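Local coordinates for protein fervidolysin (Fervidobacterium pennivorans, PDB 1R6V) that degrades keratin into peptides as a subtilisin-like serine protease, which allows the bacterium to grow on native feathers, at residues A[169-174]-A[211-216]; A[630-635]-A[647-652]; A[332-337]-A[422-427]. The protein carries 1 engineered substitution. All coordinates share one frame; numbering follows the deposited sequence.

Interaction 1 of 3, residues A[169-174]-A[211-216]; sequences HPDLEG and KKDGKG. With CA (calcium ion), chain B.
Asp171, in the short 3-10 turn 170-172, meets Lys211 and the calcium ion at once, and the ring of His169 steadies the turn, ND1 accepting from Asp171 N in the ring plane. Asp171 O accepts a nearly straight bond from Lys211 N (2.8 Å, 172° at the hydrogen), while Asp171 OD1 binds the calcium ion at 2.3 Å. Asp171 OD2 is hydrogen-bonded to Tyr374 OH and lies 3.4 Å from Gly216 CA; a side chain on Gly216 would collide with it. Lys211 O, Lys215 O and Asp213 OD1 add three more calcium ligands, Glu129 and Ile217 completing six, an arrangement that resembles the high-affinity calcium site of subtilisins. Asp213 suits its place because Asp213 OD1, 2.5 Å from the calcium, also accepts from Lys215 N, an Asx turn that folds the loop around the ion. Further on, Glu173 bends at CD (chi2 -81°) and lies beside the extended Lys211 chain, both pointing the same way; Glu173 OE2 meets Lys211 NZ at 2.9 Å in a salt bridge, on the anti side of the carboxylate. An alanine in place of Lys211 would probably leave Glu173 OE2 without this charge partner and its carboxylate freer to turn.

Interaction 2 of 3, residues A[630-635]-A[647-652]; sequences EDIPVY and IDDFGG
Tyr635 lays one face of its ring on Gly651: Gly651 CA sits 3.4 Å from the Tyr635 ring centroid, a CH-pi contact 17° off the normal. A chi1 of 70° sets CG of Tyr635 between its own backbone N and carbonyl carbon, and although CB points away, the end of the side chain comes nearer and the ring lies over Gly651. Only glycine suits position 651, since a CB there would strike the ring and be jammed against the carbonyl O of Phe650. Tyr635 and Asp648 form one antiparallel hydrogen-bonded pair, Tyr635 N giving to Asp648 O at 2.9 Å and Asp648 N to Tyr635 O. Val634 divides its methyls: CG1 comes 3.6 Å from Asp649 N, while CG2 packs on Ile647 CG2 at 3.7 Å, the two side chains crossing at about a right angle. Ile632 CG2 touches Asp649 CB, and the Asp649 carboxylate goes on to a salt bridge with Arg529. Asp648 suits the start of the type I turn 648-651, for its OD1 takes Phe650 N, an Asx turn, and Gly652 N as well. In this second beta-sandwich domain the turn's own backbone and the beta bridge take up polar groups, while Val634 on Ile647 and the ring on Gly651 hold it to strand 630-638 by close apolar contact.

Interaction 3 of 3, residues A[332-337]-A[422-427]; sequences SSRSDG and WDHDTG
Asp336 and Arg334 both meet the side chain of His424. CB of Asp336 lies over one face of the imidazole, 3.8 Å from the His424 ring centroid, a CH-pi contact. The extended Arg334 chain comes to the CB end of the same histidine, where Arg334 NE is 3.3 Å from His424 CB, near the guanidinium plane. The guanidinium and ring planes are 68° apart, so this is no stack. Nearer the backbone, Asp425 OD2 lies alongside the methylenes of Arg334, 3.0 Å from Arg334 CD; the salt bridge from Asp425 OD2 to Arg334 NE is long, at 3.7 Å, and the oxygen stands well out of the guanidinium plane, so charge attraction acts without a directed N-H. In the backbone, Ser335 N donates to His424 O at 2.9 Å, and Trp422 turns the CZ2 edge of its indole to Asp336 O. One water accepts a hydrogen bond from Ser332 OG and donates to Ser333 O and Asp425 O, linking the two segments.

Both belong to the subtilisin-like alpha/beta catalytic domain. Away from the catalytic residues, the contact joins the loop between strands 325-328 and 338-343 to the loop between helices 403-413 and 433-438.

A second shell fixes the positions. Asp423 OD1 accepts from Thr426 N at 2.8 Å nearly along its C-O axis, an Asx motif, and from Asp425 N more weakly, which curls the turn carrying His424 and Asp425; OD2 is held by Asn418 and Asn420. Aspartate suits this place because its short carboxylate reaches back to its own turn. CG of Asp336 stands between the backbone N and the carbonyl carbon (chi1 53°), and beyond it OD2 accepts from Cys477 N, a residue of the Ig-like domain.

No secondary-structure element is common to the three contacts. Interactions 1 and 3 both join loops of the catalytic domain, their centres about 34 Å apart, whereas interaction 2 lies in the second beta-sandwich domain, its centre about 71 Å from that of interaction 1. Interactions 1 and 2 are partly buried; interaction 3 is a surface contact. A metal gathers oxygens in interaction 1, whose salt bridge is short, while that of interaction 3 is long and undirected. Interactions 2 and 3 share a bridging water and a CH-pi contact, but interaction 2 adds beta pairing. In each, an aspartate carboxylate accepts backbone N-H groups of its own loop, as an Asx turn or Asx motif.

Interaction 1 of 3, residues A[169-174]-A[211-216]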
ATOM      1  N   HIS A 169       6.379 -25.604 -20.099  1.00 16.22           N
ATOM      2  CA  HIS A 169       7.763 -25.444 -20.539  1.00 16.27           C
ATOM      3  C   HIS A 169       8.524 -26.670 -20.021  1.00 16.01           C
ATOM      4  O   HIS A 169       8.376 -27.061 -18.861  1.00 15.06           O
ATOM      5  CB  HIS A 169       8.373 -24.171 -19.932  1.00 14.19           C
ATOM      6  CG  HIS A 169       9.627 -23.721 -20.609  1.00 14.86           C
ATOM      7  ND1 HIS A 169      10.790 -24.458 -20.592  1.00 13.94           N
ATOM      8  CD2 HIS A 169       9.874 -22.641 -21.392  1.00 14.68           C
ATOM      9  CE1 HIS A 169      11.701 -23.856 -21.339  1.00 13.57           C
ATOM     10  NE2 HIS A 169      11.172 -22.751 -21.834  1.00 14.66           N
ATOM     11  N   PRO A 170       9.360 -27.277 -20.867  1.00 16.60           N
ATOM     12  CA  PRO A 170      10.105 -28.454 -20.427  1.00 16.87           C
ATOM     13  C   PRO A 170      11.015 -28.196 -19.223  1.00 17.24           C
ATOM     14  O   PRO A 170      11.134 -29.052 -18.353  1.00 15.54           O
ATOM     15  CB  PRO A 170      10.858 -28.887 -21.690  1.00 18.07           C
ATOM     16  CG  PRO A 170      10.986 -27.626 -22.487  1.00 20.03           C
ATOM     17  CD  PRO A 170       9.658 -26.945 -22.269  1.00 16.97           C
ATOM     18  N   ASP A 171      11.632 -27.016 -19.160  1.00 17.13           N
ATOM     19  CA  ASP A 171      12.518 -26.668 -18.040  1.00 16.17           C
ATOM     20  C   ASP A 171      11.736 -26.398 -16.743  1.00 16.69           C
ATOM     21  O   ASP A 171      12.335 -26.111 -15.705  1.00 15.16           O
ATOM     22  CB  ASP A 171      13.340 -25.419 -18.386  1.00 16.81           C
ATOM     23  CG  ASP A 171      14.839 -25.615 -18.193  1.00 16.81           C
ATOM     24  OD1 ASP A 171      15.253 -26.567 -17.503  1.00 17.61           O
ATOM     25  OD2 ASP A 171      15.613 -24.791 -18.725  1.00 15.95           O
ATOM     26  N   LEU A 172      10.405 -26.451 -16.799  1.00 14.88           N
ATOM     27  CA  LEU A 172       9.608 -26.225 -15.597  1.00 14.69           C
ATOM     28  C   LEU A 172       8.815 -27.466 -15.232  1.00 15.46           C
ATOM     29  O   LEU A 172       7.970 -27.422 -14.338  1.00 15.88           O
ATOM     30  CB  LEU A 172       8.648 -25.038 -15.777  1.00 14.39           C
ATOM     31  CG  LEU A 172       9.323 -23.673 -15.975  1.00 15.95           C
ATOM     32  CD1 LEU A 172       8.252 -22.596 -16.185  1.00 13.17           C
ATOM     33  CD2 LEU A 172      10.160 -23.333 -14.737  1.00 16.18           C
ATOM     34  N   GLU A 173       9.080 -28.575 -15.918  1.00 16.09           N
ATOM     35  CA  GLU A 173       8.363 -29.815 -15.630  1.00 18.78           C
ATOM     36  C   GLU A 173       8.552 -30.206 -14.173  1.00 18.05           C
ATOM     37  O   GLU A 173       9.668 -30.206 -13.662  1.00 16.71           O
ATOM     38  CB  GLU A 173       8.859 -30.948 -16.545  1.00 21.97           C
ATOM     39  CG  GLU A 173       7.997 -32.216 -16.476  1.00 25.45           C
ATOM     40  CD  GLU A 173       8.324 -33.102 -15.276  1.00 28.50           C
ATOM     41  OE1 GLU A 173       7.436 -33.877 -14.846  1.00 30.33           O
ATOM     42  OE2 GLU A 173       9.469 -33.036 -14.773  1.00 27.97           O
ATOM     43  N   GLY A 174       7.452 -30.533 -13.500  1.00 17.11           N
ATOM     44  CA  GLY A 174       7.526 -30.923 -12.102  1.00 16.93           C
ATOM     45  C   GLY A 174       7.789 -29.785 -11.134  1.00 17.46           C
ATOM     46  O   GLY A 174       7.744 -29.981  -9.917  1.00 16.71           O
ATOM     47  N   LYS A 211      14.192 -26.332 -13.629  1.00 15.95           N
ATOM     48  CA  LYS A 211      14.651 -27.667 -13.246  1.00 18.22           C
ATOM     49  C   LYS A 211      16.125 -27.996 -13.500  1.00 18.31           C
ATOM     50  O   LYS A 211      16.658 -27.698 -14.560  1.00 18.24           O
ATOM     51  CB  LYS A 211      13.768 -28.686 -13.964  1.00 20.17           C
ATOM     52  CG  LYS A 211      13.899 -30.132 -13.519  1.00 25.34           C
ATOM     53  CD  LYS A 211      13.079 -31.016 -14.463  1.00 25.14           C
ATOM     54  CE  LYS A 211      13.125 -32.481 -14.063  1.00 28.16           C
ATOM     55  NZ  LYS A 211      12.383 -33.350 -15.027  1.00 29.69           N
ATOM     56  N   LYS A 212      16.785 -28.608 -12.521  1.00 19.96           N
ATOM     57  CA  LYS A 212      18.177 -29.006 -12.716  1.00 21.17           C
ATOM     58  C   LYS A 212      18.072 -30.374 -13.387  1.00 21.19           C
ATOM     59  O   LYS A 212      17.802 -31.380 -12.733  1.00 21.54           O
ATOM     60  CB  LYS A 212      18.895 -29.117 -11.378  1.00 22.17           C
ATOM     61  CG  LYS A 212      20.397 -29.272 -11.501  1.00 23.32           C
ATOM     62  CD  LYS A 212      21.032 -29.197 -10.130  1.00 24.48           C
ATOM     63  CE  LYS A 212      22.543 -29.287 -10.219  1.00 26.98           C
ATOM     64  NZ  LYS A 212      23.009 -30.521 -10.920  1.00 26.61           N
ATOM     65  N   ASP A 213      18.266 -30.410 -14.700  1.00 21.84           N
ATOM     66  CA  ASP A 213      18.130 -31.664 -15.431  1.00 22.72           C
ATOM     67  C   ASP A 213      19.095 -31.790 -16.601  1.00 22.69           C
ATOM     68  O   ASP A 213      18.863 -32.592 -17.511  1.00 22.56           O
ATOM     69  CB  ASP A 213      16.690 -31.794 -15.945  1.00 21.64           C
ATOM     70  CG  ASP A 213      16.314 -30.682 -16.903  1.00 23.28           C
ATOM     71  OD1 ASP A 213      17.147 -29.783 -17.117  1.00 20.76           O
ATOM     72  OD2 ASP A 213      15.182 -30.709 -17.447  1.00 23.07           O
ATOM     73  N   GLY A 214      20.158 -30.989 -16.577  1.00 21.23           N
ATOM     74  CA  GLY A 214      21.155 -31.022 -17.636  1.00 21.54           C
ATOM     75  C   GLY A 214      20.806 -30.224 -18.883  1.00 20.91           C
ATOM     76  O   GLY A 214      21.684 -29.918 -19.695  1.00 19.67           O
ATOM     77  N   LYS A 215      19.531 -29.875 -19.033  1.00 19.77           N
ATOM     78  CA  LYS A 215      19.053 -29.134 -20.201  1.00 20.20           C
ATOM     79  C   LYS A 215      18.658 -27.696 -19.869  1.00 19.94           C
ATOM     80  O   LYS A 215      18.358 -27.384 -18.731  1.00 19.77           O
ATOM     81  CB  LYS A 215      17.831 -29.839 -20.784  1.00 21.78           C
ATOM     82  CG  LYS A 215      18.048 -31.316 -21.104  1.00 26.02           C
ATOM     83  CD  LYS A 215      18.893 -31.475 -22.358  1.00 29.35           C
ATOM     84  CE  LYS A 215      18.947 -32.921 -22.833  1.00 30.89           C
ATOM     85  NZ  LYS A 215      19.614 -33.027 -24.159  1.00 29.61           N
ATOM     86  N   GLY A 216      18.653 -26.832 -20.880  1.00 19.94           N
ATOM     87  CA  GLY A 216      18.265 -25.442 -20.675  1.00 17.19           C
ATOM     88  C   GLY A 216      19.017 -24.750 -19.551  1.00 17.08           C
ATOM     89  O   GLY A 216      20.240 -24.860 -19.464  1.00 17.51           O
TER
HETATM   90 CA    CA B   1      17.327 -27.301 -16.704  1.00  3.26          CA

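Interaction 2 of 3, residues A[630-635]-A[647-652]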
ATOM      1  N   GLU A 630      -5.245  30.245  13.612  1.00 25.53           N
ATOM      2  CA  GLU A 630      -5.594  30.857  12.349  1.00 26.54           C
ATOM      3  C   GLU A 630      -7.012  31.408  12.356  1.00 26.10           C
ATOM      4  O   GLU A 630      -7.948  30.710  12.740  1.00 23.33           O
ATOM      5  CB  GLU A 630      -5.443  29.832  11.235  1.00 28.43           C
ATOM      6  CG  GLU A 630      -5.626  30.401   9.859  1.00 34.78           C
ATOM      7  CD  GLU A 630      -5.380  29.371   8.784  1.00 37.97           C
ATOM      8  OE1 GLU A 630      -4.294  28.744   8.803  1.00 39.59           O
ATOM      9  OE2 GLU A 630      -6.270  29.191   7.925  1.00 38.92           O
ATOM     10  N   ASP A 631      -7.170  32.666  11.946  1.00 26.00           N
ATOM     11  CA  ASP A 631      -8.505  33.247  11.901  1.00 25.73           C
ATOM     12  C   ASP A 631      -9.189  32.879  10.598  1.00 24.50           C
ATOM     13  O   ASP A 631      -8.619  33.025   9.517  1.00 24.75           O
ATOM     14  CB  ASP A 631      -8.470  34.777  12.021  1.00 26.51           C
ATOM     15  CG  ASP A 631      -8.103  35.252  13.407  1.00 28.71           C
ATOM     16  OD1 ASP A 631      -8.278  34.494  14.388  1.00 28.08           O
ATOM     17  OD2 ASP A 631      -7.655  36.412  13.515  1.00 31.60           O
ATOM     18  N   ILE A 632     -10.428  32.415  10.719  1.00 22.49           N
ATOM     19  CA  ILE A 632     -11.232  32.011   9.579  1.00 21.23           C
ATOM     20  C   ILE A 632     -12.624  32.629   9.676  1.00 20.44           C
ATOM     21  O   ILE A 632     -13.347  32.390  10.641  1.00 19.56           O
ATOM     22  CB  ILE A 632     -11.416  30.488   9.548  1.00 20.25           C
ATOM     23  CG1 ILE A 632     -10.046  29.800   9.566  1.00 21.09           C
ATOM     24  CG2 ILE A 632     -12.201  30.095   8.298  1.00 21.62           C
ATOM     25  CD1 ILE A 632     -10.113  28.280   9.604  1.00 18.72           C
ATOM     26  N   PRO A 633     -13.012  33.436   8.681  1.00 20.86           N
ATOM     27  CA  PRO A 633     -14.340  34.058   8.700  1.00 20.36           C
ATOM     28  C   PRO A 633     -15.426  32.989   8.459  1.00 19.75           C
ATOM     29  O   PRO A 633     -15.239  32.076   7.649  1.00 17.76           O
ATOM     30  CB  PRO A 633     -14.263  35.068   7.555  1.00 21.55           C
ATOM     31  CG  PRO A 633     -13.342  34.383   6.574  1.00 26.70           C
ATOM     32  CD  PRO A 633     -12.254  33.818   7.474  1.00 22.64           C
ATOM     33  N   VAL A 634     -16.545  33.106   9.165  1.00 17.39           N
ATOM     34  CA  VAL A 634     -17.657  32.173   8.997  1.00 18.03           C
ATOM     35  C   VAL A 634     -18.947  32.969   8.952  1.00 18.11           C
ATOM     36  O   VAL A 634     -19.019  34.075   9.477  1.00 17.67           O
ATOM     37  CB  VAL A 634     -17.762  31.146  10.163  1.00 16.44           C
ATOM     38  CG1 VAL A 634     -16.500  30.283  10.208  1.00 17.62           C
ATOM     39  CG2 VAL A 634     -17.968  31.861  11.490  1.00 17.59           C
ATOM     40  N   TYR A 635     -19.962  32.412   8.305  1.00 17.26           N
ATOM     41  CA  TYR A 635     -21.243  33.091   8.230  1.00 18.79           C
ATOM     42  C   TYR A 635     -22.321  32.085   7.889  1.00 18.54           C
ATOM     43  O   TYR A 635     -22.038  30.933   7.546  1.00 16.64           O
ATOM     44  CB  TYR A 635     -21.203  34.212   7.177  1.00 19.35           C
ATOM     45  CG  TYR A 635     -21.126  33.738   5.747  1.00 22.26           C
ATOM     46  CD1 TYR A 635     -22.267  33.683   4.942  1.00 24.49           C
ATOM     47  CD2 TYR A 635     -19.919  33.310   5.204  1.00 24.31           C
ATOM     48  CE1 TYR A 635     -22.202  33.212   3.640  1.00 24.96           C
ATOM     49  CE2 TYR A 635     -19.845  32.837   3.909  1.00 25.20           C
ATOM     50  CZ  TYR A 635     -20.983  32.789   3.134  1.00 25.27           C
ATOM     51  OH  TYR A 635     -20.882  32.299   1.854  1.00 29.25           O
ATOM     52  N   ILE A 647     -23.631  27.821  10.721  1.00 17.28           N
ATOM     53  CA  ILE A 647     -22.667  28.866  10.378  1.00 17.51           C
ATOM     54  C   ILE A 647     -21.297  28.267  10.120  1.00 16.77           C
ATOM     55  O   ILE A 647     -20.775  27.557  10.973  1.00 17.02           O
ATOM     56  CB  ILE A 647     -22.476  29.849  11.553  1.00 18.37           C
ATOM     57  CG1 ILE A 647     -23.824  30.400  12.024  1.00 22.06           C
ATOM     58  CG2 ILE A 647     -21.527  30.971  11.140  1.00 19.13           C
ATOM     59  CD1 ILE A 647     -24.495  31.292  11.035  1.00 23.77           C
ATOM     60  N   ASP A 648     -20.692  28.565   8.975  1.00 16.12           N
ATOM     61  CA  ASP A 648     -19.352  28.047   8.715  1.00 16.71           C
ATOM     62  C   ASP A 648     -18.642  28.859   7.638  1.00 18.07           C
ATOM     63  O   ASP A 648     -19.185  29.863   7.156  1.00 17.47           O
ATOM     64  CB  ASP A 648     -19.409  26.552   8.357  1.00 18.43           C
ATOM     65  CG  ASP A 648     -20.229  26.273   7.124  1.00 19.72           C
ATOM     66  OD1 ASP A 648     -20.067  27.012   6.132  1.00 17.93           O
ATOM     67  OD2 ASP A 648     -21.023  25.298   7.145  1.00 19.32           O
ATOM     68  N   ASP A 649     -17.431  28.454   7.255  1.00 18.09           N
ATOM     69  CA  ASP A 649     -16.702  29.226   6.258  1.00 17.49           C
ATOM     70  C   ASP A 649     -17.254  29.142   4.847  1.00 19.23           C
ATOM     71  O   ASP A 649     -16.753  29.801   3.934  1.00 19.26           O
ATOM     72  CB  ASP A 649     -15.187  28.896   6.275  1.00 17.25           C
ATOM     73  CG  ASP A 649     -14.880  27.417   6.469  1.00 18.43           C
ATOM     74  OD1 ASP A 649     -15.773  26.647   6.889  1.00 18.82           O
ATOM     75  OD2 ASP A 649     -13.717  27.025   6.224  1.00 17.47           O
ATOM     76  N   PHE A 650     -18.312  28.361   4.677  1.00 18.72           N
ATOM     77  CA  PHE A 650     -18.937  28.223   3.376  1.00 20.58           C
ATOM     78  C   PHE A 650     -20.381  28.696   3.427  1.00 20.23           C
ATOM     79  O   PHE A 650     -21.178  28.368   2.555  1.00 20.42           O
ATOM     80  CB  PHE A 650     -18.879  26.771   2.903  1.00 21.70           C
ATOM     81  CG  PHE A 650     -17.487  26.266   2.702  1.00 23.52           C
ATOM     82  CD1 PHE A 650     -16.756  25.740   3.769  1.00 24.33           C
ATOM     83  CD2 PHE A 650     -16.892  26.342   1.448  1.00 24.92           C
ATOM     84  CE1 PHE A 650     -15.453  25.296   3.586  1.00 23.53           C
ATOM     85  CE2 PHE A 650     -15.597  25.906   1.250  1.00 25.03           C
ATOM     86  CZ  PHE A 650     -14.867  25.378   2.322  1.00 24.72           C
ATOM     87  N   GLY A 651     -20.716  29.455   4.468  1.00 20.23           N
ATOM     88  CA  GLY A 651     -22.063  29.991   4.602  1.00 20.07           C
ATOM     89  C   GLY A 651     -23.124  29.100   5.223  1.00 21.00           C
ATOM     90  O   GLY A 651     -24.305  29.444   5.184  1.00 19.91           O
ATOM     91  N   GLY A 652     -22.712  27.977   5.808  1.00 19.71           N
ATOM     92  CA  GLY A 652     -23.649  27.042   6.413  1.00 20.26           C
ATOM     93  C   GLY A 652     -23.962  26.046   5.317  1.00 20.93           C
ATOM     94  O   GLY A 652     -25.064  26.025   4.773  1.00 22.75           O
TER
HETATM   95  O   HOH W   1     -14.950  32.027   4.640  1.00 46.19           O

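Interaction 3 of 3, residues A[332-337]-A[422-427]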
ATOM      1  N   SER A 332      16.670   1.358 -12.615  1.00 36.11           N
ATOM      2  CA  SER A 332      16.268   0.957 -11.268  1.00 35.49           C
ATOM      3  C   SER A 332      15.998   2.206 -10.423  1.00 36.78           C
ATOM      4  O   SER A 332      16.890   3.036 -10.221  1.00 35.63           O
ATOM      5  CB  SER A 332      17.379   0.112 -10.627  1.00 35.37           C
ATOM      6  OG  SER A 332      16.884  -0.679  -9.560  1.00 31.25           O
ATOM      7  N   SER A 333      14.769   2.335  -9.926  1.00 36.85           N
ATOM      8  CA  SER A 333      14.404   3.498  -9.123  1.00 37.88           C
ATOM      9  C   SER A 333      15.203   3.594  -7.828  1.00 38.63           C
ATOM     10  O   SER A 333      15.267   2.640  -7.044  1.00 37.65           O
ATOM     11  CB  SER A 333      12.910   3.476  -8.815  1.00 38.89           C
ATOM     12  N   ARG A 334      15.818   4.757  -7.622  1.00 38.89           N
ATOM     13  CA  ARG A 334      16.619   5.030  -6.434  1.00 39.92           C
ATOM     14  C   ARG A 334      15.695   5.348  -5.259  1.00 40.15           C
ATOM     15  O   ARG A 334      14.851   6.242  -5.346  1.00 40.81           O
ATOM     16  CB  ARG A 334      17.561   6.215  -6.699  1.00 40.64           C
ATOM     17  CG  ARG A 334      18.281   6.739  -5.461  1.00 42.81           C
ATOM     18  CD  ARG A 334      19.274   7.858  -5.788  1.00 43.94           C
ATOM     19  NE  ARG A 334      19.941   8.346  -4.579  1.00 46.15           N
ATOM     20  CZ  ARG A 334      20.978   9.179  -4.571  1.00 46.20           C
ATOM     21  NH1 ARG A 334      21.483   9.629  -5.715  1.00 47.78           N
ATOM     22  NH2 ARG A 334      21.512   9.560  -3.416  1.00 46.98           N
ATOM     23  N   SER A 335      15.859   4.615  -4.164  1.00 39.45           N
ATOM     24  CA  SER A 335      15.031   4.816  -2.981  1.00 39.41           C
ATOM     25  C   SER A 335      15.719   4.282  -1.733  1.00 38.52           C
ATOM     26  O   SER A 335      16.428   3.278  -1.775  1.00 38.47           O
ATOM     27  CB  SER A 335      13.674   4.130  -3.163  1.00 39.58           C
ATOM     28  OG  SER A 335      13.828   2.767  -3.526  1.00 43.58           O
ATOM     29  N   ASP A 336      15.521   4.968  -0.617  1.00 37.47           N
ATOM     30  CA  ASP A 336      16.129   4.541   0.634  1.00 36.37           C
ATOM     31  C   ASP A 336      15.581   3.187   1.069  1.00 34.57           C
ATOM     32  O   ASP A 336      16.154   2.542   1.946  1.00 34.46           O
ATOM     33  CB  ASP A 336      15.837   5.551   1.735  1.00 38.67           C
ATOM     34  CG  ASP A 336      14.359   5.833   1.868  1.00 39.31           C
ATOM     35  OD1 ASP A 336      13.882   6.771   1.198  1.00 40.40           O
ATOM     36  OD2 ASP A 336      13.676   5.097   2.618  1.00 40.10           O
ATOM     37  N   GLY A 337      14.471   2.771   0.457  1.00 30.92           N
ATOM     38  CA  GLY A 337      13.849   1.505   0.808  1.00 27.14           C
ATOM     39  C   GLY A 337      14.493   0.270   0.201  1.00 24.27           C
ATOM     40  O   GLY A 337      14.157  -0.848   0.586  1.00 23.80           O
ATOM     41  N   TRP A 422      26.323   1.302   2.214  1.00 28.95           N
ATOM     42  CA  TRP A 422      24.895   1.400   1.929  1.00 29.11           C
ATOM     43  C   TRP A 422      24.603   2.670   1.139  1.00 30.45           C
ATOM     44  O   TRP A 422      25.228   3.707   1.380  1.00 30.10           O
ATOM     45  CB  TRP A 422      24.092   1.463   3.223  1.00 28.89           C
ATOM     46  CG  TRP A 422      22.614   1.612   2.994  1.00 29.28           C
ATOM     47  CD1 TRP A 422      21.700   0.602   2.841  1.00 29.29           C
ATOM     48  CD2 TRP A 422      21.877   2.837   2.872  1.00 30.42           C
ATOM     49  NE1 TRP A 422      20.444   1.123   2.638  1.00 28.48           N
ATOM     50  CE2 TRP A 422      20.522   2.491   2.650  1.00 30.33           C
ATOM     51  CE3 TRP A 422      22.227   4.193   2.927  1.00 31.43           C
ATOM     52  CZ2 TRP A 422      19.519   3.448   2.484  1.00 30.65           C
ATOM     53  CZ3 TRP A 422      21.223   5.148   2.761  1.00 32.43           C
ATOM     54  CH2 TRP A 422      19.886   4.766   2.542  1.00 32.22           C
ATOM     55  N   ASP A 423      23.654   2.586   0.208  1.00 28.87           N
ATOM     56  CA  ASP A 423      23.238   3.734  -0.595  1.00 30.20           C
ATOM     57  C   ASP A 423      21.814   3.536  -1.129  1.00 29.02           C
ATOM     58  O   ASP A 423      21.295   2.425  -1.097  1.00 26.28           O
ATOM     59  CB  ASP A 423      24.229   4.001  -1.742  1.00 32.10           C
ATOM     60  CG  ASP A 423      24.398   2.818  -2.678  1.00 35.17           C
ATOM     61  OD1 ASP A 423      23.377   2.341  -3.225  1.00 36.77           O
ATOM     62  OD2 ASP A 423      25.558   2.381  -2.878  1.00 35.54           O
ATOM     63  N   HIS A 424      21.186   4.619  -1.591  1.00 28.92           N
ATOM     64  CA  HIS A 424      19.814   4.579  -2.110  1.00 30.26           C
ATOM     65  C   HIS A 424      19.662   3.847  -3.436  1.00 29.51           C
ATOM     66  O   HIS A 424      18.547   3.555  -3.868  1.00 31.42           O
ATOM     67  CB  HIS A 424      19.262   6.000  -2.305  1.00 33.62           C
ATOM     68  CG  HIS A 424      18.992   6.737  -1.031  1.00 36.60           C
ATOM     69  ND1 HIS A 424      17.817   7.424  -0.805  1.00 38.97           N
ATOM     70  CD2 HIS A 424      19.753   6.922   0.074  1.00 38.41           C
ATOM     71  CE1 HIS A 424      17.867   7.998   0.385  1.00 38.72           C
ATOM     72  NE2 HIS A 424      19.031   7.710   0.938  1.00 38.05           N
ATOM     73  N   ASP A 425      20.771   3.556  -4.097  1.00 27.18           N
ATOM     74  CA  ASP A 425      20.689   2.890  -5.389  1.00 27.09           C
ATOM     75  C   ASP A 425      20.586   1.369  -5.288  1.00 23.99           C
ATOM     76  O   ASP A 425      19.716   0.747  -5.909  1.00 21.50           O
ATOM     77  CB  ASP A 425      21.907   3.262  -6.241  1.00 30.84           C
ATOM     78  CG  ASP A 425      21.849   4.687  -6.743  1.00 34.74           C
ATOM     79  OD1 ASP A 425      22.838   5.153  -7.347  1.00 39.22           O
ATOM     80  OD2 ASP A 425      20.806   5.341  -6.539  1.00 37.84           O
ATOM     81  N   THR A 426      21.464   0.782  -4.487  1.00 20.81           N
ATOM     82  CA  THR A 426      21.504  -0.669  -4.351  1.00 19.85           C
ATOM     83  C   THR A 426      21.404  -1.164  -2.920  1.00 17.45           C
ATOM     84  O   THR A 426      21.702  -2.328  -2.640  1.00 16.79           O
ATOM     85  CB  THR A 426      22.800  -1.213  -4.960  1.00 21.56           C
ATOM     86  OG1 THR A 426      22.853  -2.643  -4.815  1.00 25.19           O
ATOM     87  CG2 THR A 426      23.996  -0.588  -4.259  1.00 24.94           C
ATOM     88  N   GLY A 427      20.978  -0.297  -2.015  1.00 17.28           N
ATOM     89  CA  GLY A 427      20.874  -0.719  -0.628  1.00 17.44           C
ATOM     90  C   GLY A 427      22.231  -1.149  -0.105  1.00 17.16           C
ATOM     91  O   GLY A 427      23.228  -0.457  -0.318  1.00 17.53           O
TER
HETATM   92  O   HOH W   2      17.556   1.282  -7.528  1.00 24.70           O